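Local coordinates for protein nucleoporin NUP82 (Chaetomium thermophilum, PDB 5CWW) that probably serves as a structural component of the nuclear pore complex and a docking partner for transport factors, this chain being its N-terminal beta-propeller domain, at residues Glu55-Cys60 and Ile64-Leu69; Gly18-Ala23 and Ala104-Ile109; Ser145-Ile150 and Thr154-Lys159. All blocks are in the same frame, centred on the assembly; numbering follows the deposited sequence.

Interaction 1 (Glu55-Cys60 and Ile64-Leu69)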
ATOM      1  N   GLU B  55     -17.394  14.037  15.490  1.00 73.06           N
ATOM      2  CA  GLU B  55     -17.270  14.903  14.321  1.00 70.39           C
ATOM      3  C   GLU B  55     -16.972  14.078  13.076  1.00 69.08           C
ATOM      4  O   GLU B  55     -16.268  13.069  13.148  1.00 69.42           O
ATOM      5  CB  GLU B  55     -16.162  15.941  14.520  1.00 68.33           C
ATOM      6  CG  GLU B  55     -16.395  16.918  15.662  1.00 69.29           C
ATOM      7  CD  GLU B  55     -15.302  17.969  15.756  1.00 68.57           C
ATOM      8  OE1 GLU B  55     -14.403  17.978  14.888  1.00 66.27           O
ATOM      9  OE2 GLU B  55     -15.340  18.789  16.699  1.00 70.86           O
ATOM     10  N   ILE B  56     -17.505  14.512  11.936  1.00 69.07           N
ATOM     11  CA  ILE B  56     -17.206  13.866  10.665  1.00 64.98           C
ATOM     12  C   ILE B  56     -16.896  14.901   9.588  1.00 64.67           C
ATOM     13  O   ILE B  56     -17.350  16.044   9.654  1.00 65.63           O
ATOM     14  CB  ILE B  56     -18.372  12.966  10.184  1.00 65.14           C
ATOM     15  CG1 ILE B  56     -19.643  13.788   9.939  1.00 66.66           C
ATOM     16  CG2 ILE B  56     -18.634  11.864  11.197  1.00 64.48           C
ATOM     17  CD1 ILE B  56     -20.739  13.016   9.232  1.00 67.42           C
ATOM     18  N   PHE B  57     -16.115  14.478   8.601  1.00 61.95           N
ATOM     19  CA  PHE B  57     -15.736  15.322   7.474  1.00 61.95           C
ATOM     20  C   PHE B  57     -16.151  14.619   6.191  1.00 61.75           C
ATOM     21  O   PHE B  57     -15.698  13.511   5.912  1.00 60.04           O
ATOM     22  CB  PHE B  57     -14.232  15.600   7.484  1.00 60.67           C
ATOM     23  CG  PHE B  57     -13.752  16.282   8.732  1.00 61.76           C
ATOM     24  CD1 PHE B  57     -13.524  15.557   9.891  1.00 62.24           C
ATOM     25  CD2 PHE B  57     -13.530  17.648   8.749  1.00 64.05           C
ATOM     26  CE1 PHE B  57     -13.084  16.182  11.042  1.00 64.27           C
ATOM     27  CE2 PHE B  57     -13.089  18.280   9.896  1.00 66.00           C
ATOM     28  CZ  PHE B  57     -12.865  17.546  11.044  1.00 65.44           C
ATOM     29  N   VAL B  58     -17.019  15.268   5.420  1.00 64.01           N
ATOM     30  CA  VAL B  58     -17.618  14.650   4.243  1.00 64.37           C
ATOM     31  C   VAL B  58     -17.228  15.384   2.969  1.00 63.05           C
ATOM     32  O   VAL B  58     -17.659  16.515   2.732  1.00 65.31           O
ATOM     33  CB  VAL B  58     -19.155  14.624   4.354  1.00 66.38           C
ATOM     34  CG1 VAL B  58     -19.769  13.866   3.181  1.00 67.16           C
ATOM     35  CG2 VAL B  58     -19.581  14.001   5.679  1.00 65.97           C
ATOM     36  N   ALA B  59     -16.421  14.727   2.142  1.00 63.75           N
ATOM     37  CA  ALA B  59     -15.994  15.305   0.878  1.00 63.11           C
ATOM     38  C   ALA B  59     -17.130  15.259  -0.136  1.00 64.45           C
ATOM     39  O   ALA B  59     -17.700  14.201  -0.397  1.00 67.39           O
ATOM     40  CB  ALA B  59     -14.774  14.571   0.341  1.00 61.26           C
ATOM     41  N   CYS B  60     -17.460  16.421  -0.691  1.00 64.13           N
ATOM     42  CA  CYS B  60     -18.454  16.526  -1.749  1.00 65.31           C
ATOM     43  C   CYS B  60     -17.917  17.427  -2.852  1.00 68.44           C
ATOM     44  O   CYS B  60     -18.078  18.644  -2.806  1.00 67.48           O
ATOM     45  CB  CYS B  60     -19.774  17.064  -1.196  1.00 67.06           C
ATOM     46  SG  CYS B  60     -20.497  15.993   0.073  1.00134.56           S
ATOM     47  N   ILE B  64     -15.199  20.175   1.674  1.00 70.75           N
ATOM     48  CA  ILE B  64     -15.399  19.243   2.776  1.00 66.72           C
ATOM     49  C   ILE B  64     -16.446  19.795   3.738  1.00 70.01           C
ATOM     50  O   ILE B  64     -16.291  20.891   4.276  1.00 75.03           O
ATOM     51  CB  ILE B  64     -14.089  18.978   3.548  1.00 61.99           C
ATOM     52  CG1 ILE B  64     -12.989  18.504   2.594  1.00 57.11           C
ATOM     53  CG2 ILE B  64     -14.321  17.943   4.652  1.00 62.29           C
ATOM     54  CD1 ILE B  64     -11.613  18.423   3.229  1.00 53.16           C
ATOM     55  N   ARG B  65     -17.514  19.033   3.946  1.00 72.86           N
ATOM     56  CA  ARG B  65     -18.588  19.450   4.841  1.00 75.09           C
ATOM     57  C   ARG B  65     -18.350  18.906   6.244  1.00 72.67           C
ATOM     58  O   ARG B  65     -18.289  17.695   6.457  1.00 68.32           O
ATOM     59  CB  ARG B  65     -19.943  19.003   4.296  1.00 81.01           C
ATOM     60  CG  ARG B  65     -20.228  19.587   2.924  1.00 88.03           C
ATOM     61  CD  ARG B  65     -21.573  19.171   2.375  1.00 94.57           C
ATOM     62  NE  ARG B  65     -21.834  19.815   1.091  1.00100.99           N
ATOM     63  CZ  ARG B  65     -22.612  19.314   0.137  1.00105.77           C
ATOM     64  NH1 ARG B  65     -23.232  18.157   0.314  1.00105.52           N
ATOM     65  NH2 ARG B  65     -22.783  19.982  -0.995  1.00109.85           N
ATOM     66  N   TRP B  66     -18.200  19.829   7.187  1.00 71.07           N
ATOM     67  CA  TRP B  66     -17.824  19.516   8.559  1.00 70.72           C
ATOM     68  C   TRP B  66     -19.029  19.600   9.492  1.00 74.16           C
ATOM     69  O   TRP B  66     -19.793  20.562   9.436  1.00 75.57           O
ATOM     70  CB  TRP B  66     -16.730  20.484   9.010  1.00 69.43           C
ATOM     71  CG  TRP B  66     -16.222  20.271  10.395  1.00 67.90           C
ATOM     72  CD1 TRP B  66     -16.140  19.089  11.071  1.00 65.45           C
ATOM     73  CD2 TRP B  66     -15.718  21.278  11.278  1.00 70.40           C
ATOM     74  NE1 TRP B  66     -15.613  19.298  12.324  1.00 66.35           N
ATOM     75  CE2 TRP B  66     -15.348  20.634  12.476  1.00 69.75           C
ATOM     76  CE3 TRP B  66     -15.546  22.662  11.173  1.00 74.33           C
ATOM     77  CZ2 TRP B  66     -14.815  21.327  13.559  1.00 73.31           C
ATOM     78  CZ3 TRP B  66     -15.018  23.348  12.250  1.00 77.33           C
ATOM     79  CH2 TRP B  66     -14.658  22.681  13.428  1.00 76.52           C
ATOM     80  N   GLY B  67     -19.199  18.597  10.349  1.00 74.50           N
ATOM     81  CA  GLY B  67     -20.310  18.596  11.282  1.00 77.70           C
ATOM     82  C   GLY B  67     -20.156  17.654  12.463  1.00 77.32           C
ATOM     83  O   GLY B  67     -19.506  16.613  12.363  1.00 75.39           O
ATOM     84  N   ASP B  68     -20.761  18.034  13.586  1.00 81.71           N
ATOM     85  CA  ASP B  68     -20.794  17.204  14.786  1.00 82.45           C
ATOM     86  C   ASP B  68     -22.141  16.490  14.866  1.00 81.82           C
ATOM     87  O   ASP B  68     -23.188  17.133  14.940  1.00 86.24           O
ATOM     88  CB  ASP B  68     -20.559  18.055  16.038  1.00 85.95           C
ATOM     89  CG  ASP B  68     -20.320  17.220  17.286  1.00 86.85           C
ATOM     90  OD1 ASP B  68     -21.047  16.227  17.501  1.00 86.84           O
ATOM     91  OD2 ASP B  68     -19.397  17.560  18.057  1.00 88.16           O
ATOM     92  N   LEU B  69     -22.107  15.162  14.856  1.00 78.73           N
ATOM     93  CA  LEU B  69     -23.329  14.363  14.856  1.00 77.12           C
ATOM     94  C   LEU B  69     -24.133  14.532  16.140  1.00 78.73           C
ATOM     95  O   LEU B  69     -25.356  14.405  16.130  1.00 80.00           O
ATOM     96  CB  LEU B  69     -22.996  12.884  14.650  1.00 73.95           C
ATOM     97  CG  LEU B  69     -22.311  12.519  13.331  1.00 70.39           C
ATOM     98  CD1 LEU B  69     -22.027  11.024  13.285  1.00 69.54           C
ATOM     99  CD2 LEU B  69     -23.151  12.942  12.133  1.00 70.48           C
TER

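Interaction 2 (Gly18-Ala23 and Ala104-Ile109)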
ATOM      1  N   GLY B  18     -28.686  18.098   9.592  1.00 84.51           N
ATOM      2  CA  GLY B  18     -27.646  17.101   9.421  1.00 74.81           C
ATOM      3  C   GLY B  18     -27.554  16.591   7.994  1.00 75.71           C
ATOM      4  O   GLY B  18     -26.496  16.139   7.558  1.00 69.95           O
ATOM      5  N   HIS B  19     -28.661  16.668   7.264  1.00 82.95           N
ATOM      6  CA  HIS B  19     -28.709  16.166   5.894  1.00 86.28           C
ATOM      7  C   HIS B  19     -27.874  17.030   4.952  1.00 89.46           C
ATOM      8  O   HIS B  19     -27.499  16.591   3.866  1.00 86.12           O
ATOM      9  CB  HIS B  19     -30.154  16.100   5.396  1.00 88.62           C
ATOM     10  CG  HIS B  19     -30.294  15.480   4.040  1.00 87.82           C
ATOM     11  ND1 HIS B  19     -30.044  14.146   3.801  1.00 85.43           N
ATOM     12  CD2 HIS B  19     -30.654  16.015   2.849  1.00 89.07           C
ATOM     13  CE1 HIS B  19     -30.244  13.885   2.522  1.00 85.96           C
ATOM     14  NE2 HIS B  19     -30.615  15.001   1.921  1.00 88.08           N
ATOM     15  N   LYS B  20     -27.583  18.257   5.374  1.00 91.24           N
ATOM     16  CA  LYS B  20     -26.801  19.178   4.557  1.00 92.94           C
ATOM     17  C   LYS B  20     -25.391  18.646   4.316  1.00 87.25           C
ATOM     18  O   LYS B  20     -24.744  19.005   3.333  1.00 86.25           O
ATOM     19  CB  LYS B  20     -26.728  20.553   5.226  1.00 97.77           C
ATOM     20  CG  LYS B  20     -28.064  21.276   5.312  1.00103.59           C
ATOM     21  CD  LYS B  20     -27.906  22.664   5.918  1.00106.78           C
ATOM     22  CE  LYS B  20     -29.238  23.399   5.997  1.00111.73           C
ATOM     23  NZ  LYS B  20     -29.832  23.646   4.654  1.00115.12           N
ATOM     24  N   LEU B  21     -24.923  17.789   5.217  1.00 82.89           N
ATOM     25  CA  LEU B  21     -23.599  17.191   5.099  1.00 79.15           C
ATOM     26  C   LEU B  21     -23.472  16.294   3.870  1.00 76.90           C
ATOM     27  O   LEU B  21     -22.366  16.054   3.385  1.00 74.79           O
ATOM     28  CB  LEU B  21     -23.270  16.380   6.356  1.00 79.02           C
ATOM     29  CG  LEU B  21     -23.024  17.177   7.637  1.00 80.66           C
ATOM     30  CD1 LEU B  21     -23.054  16.259   8.845  1.00 81.42           C
ATOM     31  CD2 LEU B  21     -21.694  17.909   7.561  1.00 80.33           C
ATOM     32  N   PHE B  22     -24.605  15.808   3.370  1.00 77.00           N
ATOM     33  CA  PHE B  22     -24.613  14.794   2.321  1.00 77.48           C
ATOM     34  C   PHE B  22     -25.270  15.269   1.027  1.00 84.65           C
ATOM     35  O   PHE B  22     -24.869  14.862  -0.062  1.00 80.10           O
ATOM     36  CB  PHE B  22     -25.331  13.541   2.829  1.00 76.37           C
ATOM     37  CG  PHE B  22     -24.816  13.048   4.151  1.00 74.44           C
ATOM     38  CD1 PHE B  22     -25.363  13.512   5.336  1.00 76.12           C
ATOM     39  CD2 PHE B  22     -23.779  12.130   4.209  1.00 72.46           C
ATOM     40  CE1 PHE B  22     -24.892  13.065   6.556  1.00 75.42           C
ATOM     41  CE2 PHE B  22     -23.302  11.678   5.427  1.00 71.95           C
ATOM     42  CZ  PHE B  22     -23.859  12.147   6.602  1.00 73.10           C
ATOM     43  N   ALA B  23     -26.278  16.128   1.147  1.00 95.92           N
ATOM     44  CA  ALA B  23     -27.022  16.596  -0.020  1.00107.04           C
ATOM     45  C   ALA B  23     -26.165  17.520  -0.885  1.00112.43           C
ATOM     46  O   ALA B  23     -25.346  18.266  -0.360  1.00112.63           O
ATOM     47  CB  ALA B  23     -28.288  17.312   0.416  1.00110.70           C
ATOM     48  N   ALA B 104     -26.011  25.425  13.661  1.00100.76           N
ATOM     49  CA  ALA B 104     -25.219  24.864  14.746  1.00103.29           C
ATOM     50  C   ALA B 104     -24.735  23.460  14.400  1.00 99.68           C
ATOM     51  O   ALA B 104     -25.501  22.635  13.903  1.00101.93           O
ATOM     52  CB  ALA B 104     -26.027  24.842  16.034  1.00105.69           C
ATOM     53  N   GLY B 105     -23.458  23.197  14.660  1.00 93.98           N
ATOM     54  CA  GLY B 105     -22.886  21.884  14.425  1.00 88.50           C
ATOM     55  C   GLY B 105     -22.665  21.572  12.956  1.00 84.55           C
ATOM     56  O   GLY B 105     -22.529  20.407  12.581  1.00 83.30           O
ATOM     57  N   TYR B 106     -22.634  22.609  12.124  1.00 86.05           N
ATOM     58  CA  TYR B 106     -22.419  22.439  10.691  1.00 84.76           C
ATOM     59  C   TYR B 106     -21.596  23.586  10.119  1.00 82.78           C
ATOM     60  O   TYR B 106     -21.891  24.754  10.358  1.00 85.04           O
ATOM     61  CB  TYR B 106     -23.753  22.339   9.951  1.00 90.47           C
ATOM     62  CG  TYR B 106     -23.601  22.282   8.446  1.00 94.68           C
ATOM     63  CD1 TYR B 106     -23.061  21.161   7.828  1.00 94.94           C
ATOM     64  CD2 TYR B 106     -23.993  23.347   7.646  1.00 98.81           C
ATOM     65  CE1 TYR B 106     -22.916  21.104   6.452  1.00 95.61           C
ATOM     66  CE2 TYR B 106     -23.852  23.298   6.270  1.00 99.81           C
ATOM     67  CZ  TYR B 106     -23.313  22.174   5.679  1.00 97.76           C
ATOM     68  OH  TYR B 106     -23.171  22.118   4.312  1.00 97.85           O
ATOM     69  N   ARG B 107     -20.561  23.238   9.362  1.00 81.22           N
ATOM     70  CA  ARG B 107     -19.693  24.226   8.730  1.00 83.46           C
ATOM     71  C   ARG B 107     -19.196  23.711   7.387  1.00 83.96           C
ATOM     72  O   ARG B 107     -19.044  22.504   7.196  1.00 78.31           O
ATOM     73  CB  ARG B 107     -18.505  24.560   9.634  1.00 85.36           C
ATOM     74  CG  ARG B 107     -18.758  25.688  10.625  1.00 90.49           C
ATOM     75  CD  ARG B 107     -18.833  27.040   9.929  1.00 94.45           C
ATOM     76  NE  ARG B 107     -18.368  28.121  10.792  1.00 98.55           N
ATOM     77  CZ  ARG B 107     -18.104  29.355  10.373  1.00102.73           C
ATOM     78  NH1 ARG B 107     -18.258  29.677   9.095  1.00103.40           N
ATOM     79  NH2 ARG B 107     -17.684  30.270  11.234  1.00105.52           N
ATOM     80  N   ILE B 108     -18.943  24.632   6.460  1.00 88.54           N
ATOM     81  CA  ILE B 108     -18.406  24.278   5.152  1.00 91.09           C
ATOM     82  C   ILE B 108     -16.904  24.542   5.141  1.00 89.95           C
ATOM     83  O   ILE B 108     -16.441  25.549   5.681  1.00 92.87           O
ATOM     84  CB  ILE B 108     -19.101  25.073   4.009  1.00118.25           C
ATOM     85  CG1 ILE B 108     -19.260  24.197   2.767  1.00116.53           C
ATOM     86  CG2 ILE B 108     -18.360  26.371   3.676  1.00120.70           C
ATOM     87  CD1 ILE B 108     -20.389  23.203   2.881  1.00116.00           C
ATOM     88  N   ILE B 109     -16.149  23.627   4.538  1.00 84.67           N
ATOM     89  CA  ILE B 109     -14.710  23.796   4.366  1.00 82.20           C
ATOM     90  C   ILE B 109     -14.370  23.824   2.883  1.00 80.83           C
ATOM     91  O   ILE B 109     -14.254  22.774   2.245  1.00 80.69           O
ATOM     92  CB  ILE B 109     -13.894  22.667   5.036  1.00 77.90           C
ATOM     93  CG1 ILE B 109     -14.424  22.346   6.437  1.00 79.77           C
ATOM     94  CG2 ILE B 109     -12.413  23.038   5.076  1.00 76.31           C
ATOM     95  CD1 ILE B 109     -14.290  23.473   7.418  1.00 83.00           C
TER

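Interaction 3 (Ser145-Ile150 and Thr154-Lys159)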
ATOM      1  N   SER B 145     -12.858  23.076  17.346  1.00 77.84           N
ATOM      2  CA  SER B 145     -14.249  22.641  17.281  1.00 76.91           C
ATOM      3  C   SER B 145     -15.224  23.762  17.650  1.00 78.75           C
ATOM      4  O   SER B 145     -16.420  23.665  17.372  1.00 77.90           O
ATOM      5  CB  SER B 145     -14.466  21.437  18.198  1.00 77.89           C
ATOM      6  OG  SER B 145     -13.632  20.356  17.813  1.00 75.48           O
ATOM      7  N   SER B 146     -14.712  24.822  18.269  1.00 81.79           N
ATOM      8  CA  SER B 146     -15.550  25.950  18.673  1.00 87.45           C
ATOM      9  C   SER B 146     -16.204  26.632  17.471  1.00 90.40           C
ATOM     10  O   SER B 146     -17.216  27.318  17.615  1.00 93.56           O
ATOM     11  CB  SER B 146     -14.724  26.971  19.460  1.00 90.33           C
ATOM     12  OG  SER B 146     -13.653  27.474  18.680  1.00 89.42           O
ATOM     13  N   HIS B 147     -15.628  26.435  16.288  1.00 91.90           N
ATOM     14  CA  HIS B 147     -16.145  27.045  15.066  1.00 93.98           C
ATOM     15  C   HIS B 147     -17.470  26.430  14.616  1.00 92.41           C
ATOM     16  O   HIS B 147     -18.104  26.929  13.685  1.00 95.47           O
ATOM     17  CB  HIS B 147     -15.117  26.930  13.937  1.00 93.85           C
ATOM     18  CG  HIS B 147     -13.916  27.805  14.119  1.00 96.95           C
ATOM     19  ND1 HIS B 147     -13.893  29.127  13.729  1.00100.74           N
ATOM     20  CD2 HIS B 147     -12.691  27.546  14.637  1.00 96.74           C
ATOM     21  CE1 HIS B 147     -12.710  29.647  14.006  1.00101.79           C
ATOM     22  NE2 HIS B 147     -11.962  28.707  14.556  1.00 99.38           N
ATOM     23  N   LEU B 148     -17.887  25.350  15.270  1.00 91.03           N
ATOM     24  CA  LEU B 148     -19.156  24.704  14.948  1.00 90.03           C
ATOM     25  C   LEU B 148     -20.340  25.386  15.637  1.00 95.89           C
ATOM     26  O   LEU B 148     -21.492  25.165  15.263  1.00 93.61           O
ATOM     27  CB  LEU B 148     -19.111  23.222  15.329  1.00 87.71           C
ATOM     28  CG  LEU B 148     -18.286  22.320  14.406  1.00 85.79           C
ATOM     29  CD1 LEU B 148     -18.115  20.938  15.017  1.00 84.63           C
ATOM     30  CD2 LEU B 148     -18.932  22.213  13.031  1.00 85.74           C
ATOM     31  N   HIS B 149     -20.057  26.205  16.646  1.00102.51           N
ATOM     32  CA  HIS B 149     -21.105  26.960  17.329  1.00110.66           C
ATOM     33  C   HIS B 149     -21.470  28.218  16.543  1.00115.16           C
ATOM     34  O   HIS B 149     -20.627  28.798  15.858  1.00117.99           O
ATOM     35  CB  HIS B 149     -20.666  27.341  18.744  1.00113.85           C
ATOM     36  CG  HIS B 149     -20.277  26.171  19.593  1.00111.73           C
ATOM     37  ND1 HIS B 149     -21.144  25.140  19.882  1.00110.94           N
ATOM     38  CD2 HIS B 149     -19.115  25.872  20.221  1.00110.80           C
ATOM     39  CE1 HIS B 149     -20.532  24.253  20.647  1.00110.58           C
ATOM     40  NE2 HIS B 149     -19.300  24.674  20.868  1.00109.75           N
ATOM     41  N   ILE B 150     -22.729  28.633  16.646  1.00119.60           N
ATOM     42  CA  ILE B 150     -23.195  29.844  15.979  1.00123.52           C
ATOM     43  C   ILE B 150     -22.594  31.076  16.648  1.00130.41           C
ATOM     44  O   ILE B 150     -22.428  32.120  16.017  1.00124.89           O
ATOM     45  CB  ILE B 150     -24.739  29.946  16.000  1.00127.81           C
ATOM     46  CG1 ILE B 150     -25.366  28.684  15.401  1.00127.75           C
ATOM     47  CG2 ILE B 150     -25.210  31.180  15.232  1.00131.19           C
ATOM     48  CD1 ILE B 150     -26.871  28.591  15.588  1.00131.21           C
ATOM     49  N   THR B 154     -15.514  34.836  14.948  1.00121.27           N
ATOM     50  CA  THR B 154     -14.157  34.949  14.417  1.00115.89           C
ATOM     51  C   THR B 154     -14.054  34.380  13.002  1.00110.98           C
ATOM     52  O   THR B 154     -14.832  33.503  12.628  1.00 98.84           O
ATOM     53  CB  THR B 154     -13.143  34.222  15.324  1.00119.41           C
ATOM     54  OG1 THR B 154     -13.493  32.837  15.427  1.00119.40           O
ATOM     55  CG2 THR B 154     -13.127  34.843  16.712  1.00124.54           C
ATOM     56  N   PRO B 155     -13.093  34.883  12.207  1.00117.50           N
ATOM     57  CA  PRO B 155     -12.954  34.413  10.824  1.00116.46           C
ATOM     58  C   PRO B 155     -12.614  32.930  10.735  1.00109.67           C
ATOM     59  O   PRO B 155     -11.837  32.420  11.544  1.00111.42           O
ATOM     60  CB  PRO B 155     -11.809  35.271  10.275  1.00121.49           C
ATOM     61  CG  PRO B 155     -11.049  35.712  11.474  1.00124.06           C
ATOM     62  CD  PRO B 155     -12.070  35.886  12.551  1.00123.02           C
ATOM     63  N   PHE B 156     -13.195  32.255   9.747  1.00102.75           N
ATOM     64  CA  PHE B 156     -13.051  30.814   9.593  1.00 93.69           C
ATOM     65  C   PHE B 156     -12.346  30.469   8.286  1.00 95.17           C
ATOM     66  O   PHE B 156     -12.969  30.443   7.224  1.00 91.69           O
ATOM     67  CB  PHE B 156     -14.424  30.143   9.650  1.00 89.79           C
ATOM     68  CG  PHE B 156     -14.370  28.645   9.618  1.00 84.48           C
ATOM     69  CD1 PHE B 156     -13.791  27.937  10.657  1.00 81.07           C
ATOM     70  CD2 PHE B 156     -14.909  27.944   8.554  1.00 82.05           C
ATOM     71  CE1 PHE B 156     -13.740  26.558  10.631  1.00 76.90           C
ATOM     72  CE2 PHE B 156     -14.863  26.566   8.523  1.00 77.48           C
ATOM     73  CZ  PHE B 156     -14.279  25.872   9.564  1.00 75.18           C
ATOM     74  N   LYS B 157     -11.044  30.212   8.376  1.00102.63           N
ATOM     75  CA  LYS B 157     -10.227  29.901   7.206  1.00104.85           C
ATOM     76  C   LYS B 157      -9.185  28.829   7.532  1.00 95.98           C
ATOM     77  O   LYS B 157      -8.012  29.140   7.745  1.00100.03           O
ATOM     78  CB  LYS B 157      -9.545  31.167   6.671  1.00111.75           C
ATOM     79  CG  LYS B 157      -8.824  32.012   7.720  1.00116.24           C
ATOM     80  CD  LYS B 157      -8.363  33.345   7.142  1.00122.18           C
ATOM     81  CE  LYS B 157      -9.515  34.328   6.993  1.00126.56           C
ATOM     82  NZ  LYS B 157      -9.063  35.649   6.470  1.00130.61           N
ATOM     83  N   PRO B 158      -9.616  27.556   7.578  1.00 84.55           N
ATOM     84  CA  PRO B 158      -8.713  26.436   7.867  1.00 77.34           C
ATOM     85  C   PRO B 158      -7.532  26.369   6.904  1.00 75.85           C
ATOM     86  O   PRO B 158      -7.720  26.422   5.688  1.00 73.59           O
ATOM     87  CB  PRO B 158      -9.615  25.208   7.713  1.00 74.08           C
ATOM     88  CG  PRO B 158     -10.991  25.715   7.952  1.00 75.97           C
ATOM     89  CD  PRO B 158     -11.007  27.105   7.397  1.00 79.75           C
ATOM     90  N   LYS B 159      -6.327  26.251   7.452  1.00 74.21           N
ATOM     91  CA  LYS B 159      -5.114  26.216   6.646  1.00 75.16           C
ATOM     92  C   LYS B 159      -4.981  24.897   5.889  1.00 68.83           C
ATOM     93  O   LYS B 159      -5.158  23.820   6.457  1.00 65.37           O
ATOM     94  CB  LYS B 159      -3.884  26.435   7.535  1.00 79.15           C
ATOM     95  CG  LYS B 159      -2.545  26.397   6.800  1.00 82.24           C
ATOM     96  CD  LYS B 159      -2.452  27.493   5.747  1.00 87.61           C
ATOM     97  CE  LYS B 159      -1.098  27.496   5.057  1.00 89.52           C
ATOM     98  NZ  LYS B 159      -1.031  28.524   3.981  1.00 92.83           N
TER

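Interaction 1 (Glu55-Cys60 and Ile64-Leu69)
Trp66 of strand 63-68 and Phe57 of strand 55-60 run alongside each other on one face of the sheet. From CB of Trp66, a chi1 of -179° sets CG anti to the backbone N, and this brings CD1 over the rim of one Phe57 face. Trp66 CG sits 3.7 Å from Phe57 CE2. Trp66 CD1 comes closer, 3.4 Å from Phe57 CE2. The two planes are only 5° apart, but the offset leaves little ring-over-ring overlap. Next along the edge, Trp66 NE1 gives its hydrogen to Glu55 OE1 at 3.1 Å; the oxygen lies in the indole plane, while the N-H arrives from above the carboxylate. Trp66 CZ2 then passes Glu55 OE1 at 3.6 Å and packs on Leu148, CH2 packs on Ser145, and CZ3 on Phe156. Glu55 OE1 also takes Arg52 in a salt bridge and OE2 bonds Ser145, so the carboxylate is fixed from several sides. These two strands form the hairpin at the centre of a four-stranded antiparallel propeller blade, in which Ile56 pairs with Gly67 and Val58 with Arg65. Were Trp66 replaced by an alanine, Glu55 OE1, keeping Arg52 but not the indole, would probably be held less firmly, and a gap is likely to open against the Phe57 face. On the reverse face, Ile56 CD1 meets Leu69 CD2 at 3.8 Å, and Cys60 CB lies over the centre of the Arg65 guanidinium.

Interaction 2 (Gly18-Ala23 and Ala104-Ile109)
Tyr106 takes Lys20 over a ring face and Leu21 at its edge, and that is essentially the whole contact. The face contact is a CH-pi interaction: Lys20 CB stands 4.1 Å from the Tyr106 ring centroid, 22° off the ring normal and displaced toward the hydroxyl end, where CZ is its nearest ring atom. The lysine chain runs across the tyrosine, and its amino end turns off from the strand. The edge contact is purely apolar. Leu21 CD2 lies in the ring plane, 3.5 Å from Tyr106 CD1, the leucine and tyrosine pointing opposite ways as they pass. A chi1 of 175° turns the Tyr106 ring away from its backbone N and out to the 18-23 turn. Polar contributions across the contact are slight: Lys20 O and Tyr106 OH are 3.6 Å apart, and no hydrogen bond links the segments. The turn holds its own shape through 3-10 bonding, with Leu21 N to Gly18 O among its bonds. It packs beside outermost strand 106-110 of the first blade, Leu21 also touching Arg65 of neighbouring strand 63-68, while His19 and Phe22 rest on Pro585 of strand 585-589.

Interaction 3 (Ser145-Ile150 and Thr154-Lys159)
His147 and Phe156 meet as an oblique aromatic pair, their rings inclined at 45° with centroids 5.0 Å apart. Phe156 CD1 is set over one face of the imidazole, 3.3 Å from His147 ND1. The neighbouring CE1 of Phe156 drops back toward the root of the histidine, 3.6 Å from His147 CB, so the CD1-CE1 side of the phenylalanine ring runs along the histidine from CB to ND1. The extended first torsion of Phe156 (chi1 -175°) stands its ring well off from an otherwise irregular backbone. The far corner of the imidazole is turned to the start of the second segment: His147 CE1 lies 3.6 Å from Thr154 OG1 and 3.8 Å from Pro155 O. Thr154 comes in roughly perpendicular to the histidine; its hydroxyl is hydrogen-bonded to Asp152, and no hydrogen bond to the imidazole is made across the contact. Both segments belong to the long connection from strand 137-141 to strand 160-162, the outermost strand of the second propeller blade, and this connection reaches back over the first blade. The 145-148 part is a 3-10 turn, marked by the bond from Leu148 N to Ser145 O at 3.1 Å, and it presents His147 toward the returning chain. Phe156 is sandwiched in turn: Pro158 CD lies 4.0 Å above the centre of its plane, and Arg107 of strand 106-110 makes a cation-pi contact from the opposite face. The same arginine uses NE to bond the backbone O of His147.

How the interactions relate
Interaction 1 is the buried centre of the first blade, held by backbone pairing and an aromatic pair; interaction 2 is also buried, apart from exposed Lys20, and adds a mostly apolar cover at the blade's outer strand; interaction 3 is a surface contact between loop segments without a hydrogen bond across it. Interactions 1 and 2 share one sheet, since strands 63-68 and 106-110 are neighbours, and interaction 1 is nested inside the loop that interaction 2 closes. Interaction 3 follows later in the chain, in the second blade's connection, yet touches both: it borders the indole of interaction 1, and toward interaction 2 Ile109 packs on Phe156 while the backbones of Gly105 and Leu148 are hydrogen-bonded.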